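Thioesterase PA1618 (PDB 4QD8) hydrolyses thioesters as a hotdog-fold enzyme whose substrates are probably acyl-CoAs or acyl carrier protein conjugates, and is captured here with phenacyl-CoA. Local coordinates at the interface of chains A and B and the interface of chains A and C. Coordinates in Å, arbitrary orientation; residue numbers count along the deposited sequence, not the author numbering. Chains: chain A/B/C, Thioesterase PA1618.

Contact 1: the interface of chains A and B. Residues chain A 57, 60-61, 64, 87; chain B 57, 60, 87.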
loop_
_atom_site.group_PDB
_atom_site.type_symbol
_atom_site.label_atom_id
_atom_site.label_comp_id
_atom_site.label_asym_id
_atom_site.label_seq_id
_atom_site.Cartn_x
_atom_site.Cartn_y
_atom_site.Cartn_z
ATOM N N GLY A 57 6.878 10.294 -7.442
ATOM C CA GLY A 57 7.855 10.079 -6.382
ATOM C C GLY A 57 8.166 11.343 -5.602
ATOM O O GLY A 57 8.434 11.298 -4.397
ATOM N N VAL A 60 5.830 11.771 -2.969
ATOM C CA VAL A 60 6.155 10.879 -1.862
ATOM C C VAL A 60 7.338 11.426 -1.035
ATOM O O VAL A 60 7.323 11.325 0.191
ATOM C CB VAL A 60 6.352 9.420 -2.326
ATOM C CG1 VAL A 60 6.728 8.516 -1.132
ATOM C CG2 VAL A 60 5.062 8.900 -2.975
ATOM N N VAL A 61 8.328 12.048 -1.681
ATOM C CA VAL A 61 9.402 12.706 -0.919
ATOM C C VAL A 61 8.807 13.752 0.029
ATOM O O VAL A 61 9.163 13.816 1.212
ATOM C CB VAL A 61 10.442 13.410 -1.826
ATOM C CG1 VAL A 61 11.474 14.164 -0.961
ATOM C CG2 VAL A 61 11.155 12.407 -2.712
ATOM N N GLU A 64 6.934 11.906 2.856
ATOM C CA GLU A 64 7.828 11.216 3.793
ATOM C C GLU A 64 8.686 12.202 4.590
ATOM O O GLU A 64 8.965 11.961 5.767
ATOM C CB GLU A 64 8.673 10.134 3.092
ATOM C CG GLU A 64 9.398 9.241 4.088
ATOM C CD GLU A 64 9.612 7.797 3.626
ATOM O OE1 GLU A 64 8.897 7.284 2.718
ATOM O OE2 GLU A 64 10.502 7.176 4.226
ATOM N N VAL A 87 5.410 2.972 3.068
ATOM C CA VAL A 87 4.721 4.155 2.574
ATOM C C VAL A 87 3.864 3.748 1.393
ATOM O O VAL A 87 4.210 2.838 0.648
ATOM C CB VAL A 87 5.716 5.289 2.180
ATOM C CG1 VAL A 87 6.589 4.900 0.972
ATOM C CG2 VAL A 87 4.961 6.599 1.932
ATOM N N GLY B 57 11.622 8.564 0.479
ATOM C CA GLY B 57 10.974 9.115 -0.705
ATOM C C GLY B 57 11.861 9.071 -1.936
ATOM O O GLY B 57 11.381 8.899 -3.061
ATOM N N VAL B 60 11.546 5.941 -3.571
ATOM C CA VAL B 60 10.303 5.897 -4.333
ATOM C C VAL B 60 10.431 6.686 -5.653
ATOM O O VAL B 60 9.915 6.246 -6.679
ATOM C CB VAL B 60 9.083 6.313 -3.484
ATOM C CG1 VAL B 60 7.795 6.287 -4.334
ATOM C CG2 VAL B 60 8.928 5.360 -2.291
ATOM N N VAL B 87 1.271 3.838 -5.583
ATOM C CA VAL B 87 2.605 3.312 -5.331
ATOM C C VAL B 87 2.703 2.946 -3.864
ATOM O O VAL B 87 2.081 3.574 -3.016
ATOM C CB VAL B 87 3.718 4.328 -5.731
ATOM C CG1 VAL B 87 3.699 5.587 -4.844
ATOM C CG2 VAL B 87 5.091 3.648 -5.716
#

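Contact 2: the interface of chains A and B. Residues chain A 25, 46-47, 55, 57-58, 61; chain B 21, 61.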
loop_
_atom_site.group_PDB
_atom_site.type_symbol
_atom_site.label_atom_id
_atom_site.label_comp_id
_atom_site.label_asym_id
_atom_site.label_seq_id
_atom_site.Cartn_x
_atom_site.Cartn_y
_atom_site.Cartn_z
ATOM N N LEU A 25 14.948 20.080 -3.208
ATOM C CA LEU A 25 13.652 20.202 -3.882
ATOM C C LEU A 25 12.828 21.414 -3.458
ATOM O O LEU A 25 11.733 21.616 -3.966
ATOM C CB LEU A 25 12.825 18.928 -3.687
ATOM C CG LEU A 25 13.476 17.617 -4.128
ATOM C CD1 LEU A 25 12.471 16.483 -3.941
ATOM C CD2 LEU A 25 13.946 17.712 -5.579
ATOM N N ARG A 46 12.712 20.925 -10.868
ATOM C CA ARG A 46 13.345 20.135 -9.816
ATOM C C ARG A 46 12.509 18.908 -9.453
ATOM O O ARG A 46 13.043 17.908 -8.978
ATOM C CB ARG A 46 13.562 20.986 -8.566
ATOM C CG ARG A 46 14.631 22.054 -8.705
ATOM C CD ARG A 46 14.566 23.025 -7.542
ATOM N NE ARG A 46 13.400 23.906 -7.629
ATOM C CZ ARG A 46 13.080 24.834 -6.732
ATOM N NH1 ARG A 46 13.829 25.004 -5.650
ATOM N NH2 ARG A 46 12.005 25.591 -6.909
ATOM N N THR A 47 11.200 19.000 -9.669
ATOM C CA THR A 47 10.258 17.994 -9.170
ATOM C C THR A 47 9.406 17.403 -10.294
ATOM O O THR A 47 8.605 16.500 -10.063
ATOM C CB THR A 47 9.325 18.581 -8.085
ATOM O OG1 THR A 47 8.669 19.736 -8.609
ATOM C CG2 THR A 47 10.108 18.985 -6.814
ATOM N N HIS A 55 6.373 14.716 -10.578
ATOM C CA HIS A 55 6.764 13.304 -10.468
ATOM C C HIS A 55 6.080 12.713 -9.240
ATOM O O HIS A 55 6.123 13.307 -8.173
ATOM C CB HIS A 55 8.297 13.242 -10.307
ATOM C CG HIS A 55 8.909 11.887 -10.466
ATOM N ND1 HIS A 55 8.627 10.817 -9.636
ATOM C CD2 HIS A 55 9.878 11.448 -11.309
ATOM C CE1 HIS A 55 9.367 9.785 -9.980
ATOM N NE2 HIS A 55 10.142 10.138 -10.990
ATOM N N GLY A 57 6.878 10.294 -7.442
ATOM C CA GLY A 57 7.855 10.079 -6.382
ATOM C C GLY A 57 8.166 11.343 -5.602
ATOM O O GLY A 57 8.434 11.298 -4.397
ATOM N N ALA A 58 8.150 12.485 -6.278
ATOM C CA ALA A 58 8.386 13.758 -5.597
ATOM C C ALA A 58 7.271 14.035 -4.582
ATOM O O ALA A 58 7.532 14.562 -3.489
ATOM C CB ALA A 58 8.518 14.901 -6.612
ATOM N N VAL A 61 8.328 12.048 -1.681
ATOM C CA VAL A 61 9.402 12.706 -0.919
ATOM C C VAL A 61 8.807 13.752 0.029
ATOM O O VAL A 61 9.163 13.816 1.212
ATOM C CB VAL A 61 10.442 13.410 -1.826
ATOM C CG1 VAL A 61 11.474 14.164 -0.961
ATOM C CG2 VAL A 61 11.155 12.407 -2.712
ATOM N N ILE B 21 13.327 15.699 -12.288
ATOM C CA ILE B 21 13.933 15.290 -11.018
ATOM C C ILE B 21 14.966 14.175 -11.184
ATOM O O ILE B 21 15.958 14.107 -10.435
ATOM C CB ILE B 21 12.844 14.908 -9.980
ATOM C CG1 ILE B 21 13.452 14.740 -8.574
ATOM C CG2 ILE B 21 12.076 13.672 -10.430
ATOM C CD1 ILE B 21 12.404 14.583 -7.488
ATOM N N VAL B 61 11.153 7.810 -5.652
ATOM C CA VAL B 61 11.417 8.515 -6.917
ATOM C C VAL B 61 12.117 7.575 -7.904
ATOM O O VAL B 61 11.739 7.489 -9.079
ATOM C CB VAL B 61 12.302 9.773 -6.734
ATOM C CG1 VAL B 61 12.623 10.398 -8.108
ATOM C CG2 VAL B 61 11.611 10.798 -5.856
#

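Contact 3: the interface of chains A and C. Residues chain A 108, 115, 132, 134; chain C 90, 92, 130.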
loop_
_atom_site.group_PDB
_atom_site.type_symbol
_atom_site.label_atom_id
_atom_site.label_comp_id
_atom_site.label_asym_id
_atom_site.label_seq_id
_atom_site.Cartn_x
_atom_site.Cartn_y
_atom_site.Cartn_z
ATOM N N HIS A 108 -2.142 7.066 14.293
ATOM C CA HIS A 108 -1.783 6.271 15.467
ATOM C C HIS A 108 -0.326 6.472 15.837
ATOM O O HIS A 108 0.566 6.281 15.009
ATOM C CB HIS A 108 -2.090 4.781 15.224
ATOM C CG HIS A 108 -1.605 3.869 16.306
ATOM N ND1 HIS A 108 -2.002 3.983 17.626
ATOM C CD2 HIS A 108 -0.751 2.814 16.268
ATOM C CE1 HIS A 108 -1.418 3.040 18.344
ATOM N NE2 HIS A 108 -0.650 2.324 17.549
ATOM N N VAL A 115 1.744 5.960 12.524
ATOM C CA VAL A 115 1.060 5.992 11.227
ATOM C C VAL A 115 0.526 7.409 11.004
ATOM O O VAL A 115 -0.201 7.953 11.846
ATOM C CB VAL A 115 -0.078 4.952 11.164
ATOM C CG1 VAL A 115 -0.742 4.961 9.777
ATOM C CG2 VAL A 115 0.441 3.549 11.468
ATOM N N ARG A 132 -0.160 7.423 2.940
ATOM C CA ARG A 132 -0.120 6.953 4.322
ATOM C C ARG A 132 1.273 6.440 4.634
ATOM O O ARG A 132 1.892 5.700 3.851
ATOM C CB ARG A 132 -1.206 5.908 4.611
ATOM C CG ARG A 132 -1.402 5.674 6.125
ATOM C CD ARG A 132 -2.643 4.836 6.441
ATOM N NE ARG A 132 -2.456 3.449 6.053
ATOM C CZ ARG A 132 -2.973 2.885 4.968
ATOM N NH1 ARG A 132 -3.772 3.580 4.164
ATOM N NH2 ARG A 132 -2.703 1.618 4.701
ATOM N N THR A 134 3.970 4.737 7.465
ATOM C CA THR A 134 4.298 4.021 8.709
ATOM C C THR A 134 5.773 4.224 9.050
ATOM O O THR A 134 6.651 3.862 8.268
ATOM C CB THR A 134 4.022 2.535 8.556
ATOM O OG1 THR A 134 2.666 2.366 8.132
ATOM C CG2 THR A 134 4.243 1.779 9.895
ATOM N N ASN C 90 -3.407 -0.483 7.369
ATOM C CA ASN C 90 -2.570 -0.619 8.565
ATOM C C ASN C 90 -3.396 -1.219 9.679
ATOM O O ASN C 90 -4.499 -0.770 9.941
ATOM C CB ASN C 90 -2.025 0.728 9.025
ATOM C CG ASN C 90 -0.697 1.057 8.400
ATOM O OD1 ASN C 90 0.361 0.846 8.998
ATOM N ND2 ASN C 90 -0.736 1.563 7.183
ATOM N N LEU C 92 -3.840 -1.471 13.471
ATOM C CA LEU C 92 -3.458 -0.587 14.531
ATOM C C LEU C 92 -3.570 -1.189 15.911
ATOM O O LEU C 92 -2.693 -1.037 16.705
ATOM C CB LEU C 92 -4.244 0.719 14.493
ATOM C CG LEU C 92 -4.335 1.343 13.114
ATOM C CD1 LEU C 92 -5.443 2.352 13.068
ATOM C CD2 LEU C 92 -3.017 1.983 12.738
ATOM N N ILE C 130 -6.947 1.085 9.599
ATOM C CA ILE C 130 -7.248 2.098 8.591
ATOM C C ILE C 130 -6.928 1.495 7.244
ATOM O O ILE C 130 -5.879 0.887 7.070
ATOM C CB ILE C 130 -6.463 3.423 8.798
ATOM C CG1 ILE C 130 -6.787 4.412 7.665
ATOM C CG2 ILE C 130 -4.945 3.159 8.951
ATOM C CD1 ILE C 130 -6.236 5.807 7.896
#

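Contact 1: the interface of chains A and B
The backbone N of B:Gly57, in the first turn of one helix 56-72, faces the carboxylate of A:Glu64 on the same helix of the partner. OE1 of A:Glu64 lies 3.8 Å from that N, too far for a hydrogen bond. CD is equally distant, and the nitrogen therefore sits over the flat face of the carboxylate. In this family the helix glutamate is the catalytic carboxylate, nucleophile or general base, and the N-H of B:Gly57 probably polarises the thioester C=O, so the active site is built from both subunits. Beside them CG2 of A:Val61 presses on the peptide carbonyl of B:Gly57, 3.5 Å from its C. With CG1 opposite the backbone N (chi1 176°), CG2 is the branch turned to the partner. The symmetric centre shows how two like helices mesh through one small residue: A:Val60 and B:Val60 meet at about a right angle, CB of A:Val60 4.0 Å from CG1 of B:Val60, and the twin contact returns the same fit. Val87 of strand 80-91 adds a methyl on either side, crossing obliquely. In A:Val87, CG1 stands between the backbone N and the carbonyl carbon (chi1 66°), 4.0 Å from CG2 of B:Val60.

Contact 2: the interface of chains A and B
This is the largely apolar flank of a two-fold hotdog dimer interface, where B:Ile21 of the short helix 21-25 plugs into the loop and helix start of chain A and ties the two subunits together. Its branches are shared out among different partners. CB and CG1 lie against the carbonyl O of A:Arg46. The chain then runs extended, CG1 opposite the backbone N (chi1 -169°), and carries CD1 inward to the methyl carbons of A:Leu25, CD2 at 4.0 Å, and to CB of A:Ala58 at the same range. The other branch, CG2, lies above the plane of the A:His55 imidazole but beyond its rim, beside the CD2 corner and 3.2 Å from CD2. CG1 of B:Val61 stands over the same side of the ring, offset toward the rim, 3.8 Å from CE1 of A:His55. What fixes the ring's rotation is a bond within chain A: the backbone N of A:Gly57 donates to ND1 of A:His55 over 2.9 Å, lying exactly in the ring plane at its edge. Past B:Val61, on the same side of the ring, CG2 of A:Val61 and CG2 of B:Val61 lie 3.6 Å apart. The site holds against the partner the His-Gly-Gly segment that includes A:His55 and A:Gly57, whose backbone N-H groups typically polarise the thioester carbonyl in this family and probably do so here.

Contact 3: the interface of chains A and C
Sheet residues of two hotdog subunits meet here, the end of strand 80-91 and strand 127-139 of chain C against strands 108-109, 113-121 and 127-139 of chain A. C:Asn90 reaches into the middle with its amide. The hydroxyl OG1 of A:Thr134, set beside its own backbone N (chi1 -55°), as modelled donates to OD1 of C:Asn90 over 2.9 Å, at 117° to the C=O and somewhat tilted from the carbonyl plane. CG2 of A:Val115 borders the same oxygen. The nitrogen branch of the amide, ND2, meets A:Arg132, whose NE lies 2.8 Å and NH2 3.2 Å from ND2 of C:Asn90. All three nitrogens are donors as modelled, so this pairing is doubtful; the amide may be turned over, which would give the arginine an oxygen and reverse the bond with the threonine. The guanidinium and amide planes stand almost perpendicular, with the amide at the guanidinium's edge. Over the guanidinium's face lies the carbonyl O of C:Ile130, and CG2 of C:Ile130 packs 3.8 Å from CD of A:Arg132. A hydrophobic border completes the patch: CD2 of C:Leu92 sits 3.9 Å from CB of A:His108 and 4.0 Å from CG2 of A:Val115. Combining a polar centre with an apolar rim, the contact joins subunits across their sheets and probably pairs hotdog dimers into the four-chain assembly.

Contacts 1 and 2 are neighbouring parts of one two-fold interface between chains A and B: their C-alpha centres lie about 9 Å apart, and they share A:Gly57 and A:Val61 in the first two turns of helix 56-72. Contact 3 joins chain A to chain C instead, its centre about 16 Å from that of contact 1 and 24 Å from that of contact 2. Strand 80-91 takes part in both contact 1 and contact 3, at different positions along it. One subunit thus uses mainly helix 56-72 and its neighbours for one partner and strand residues for the other, which is consistent with a four-copy assembly made of two dimers.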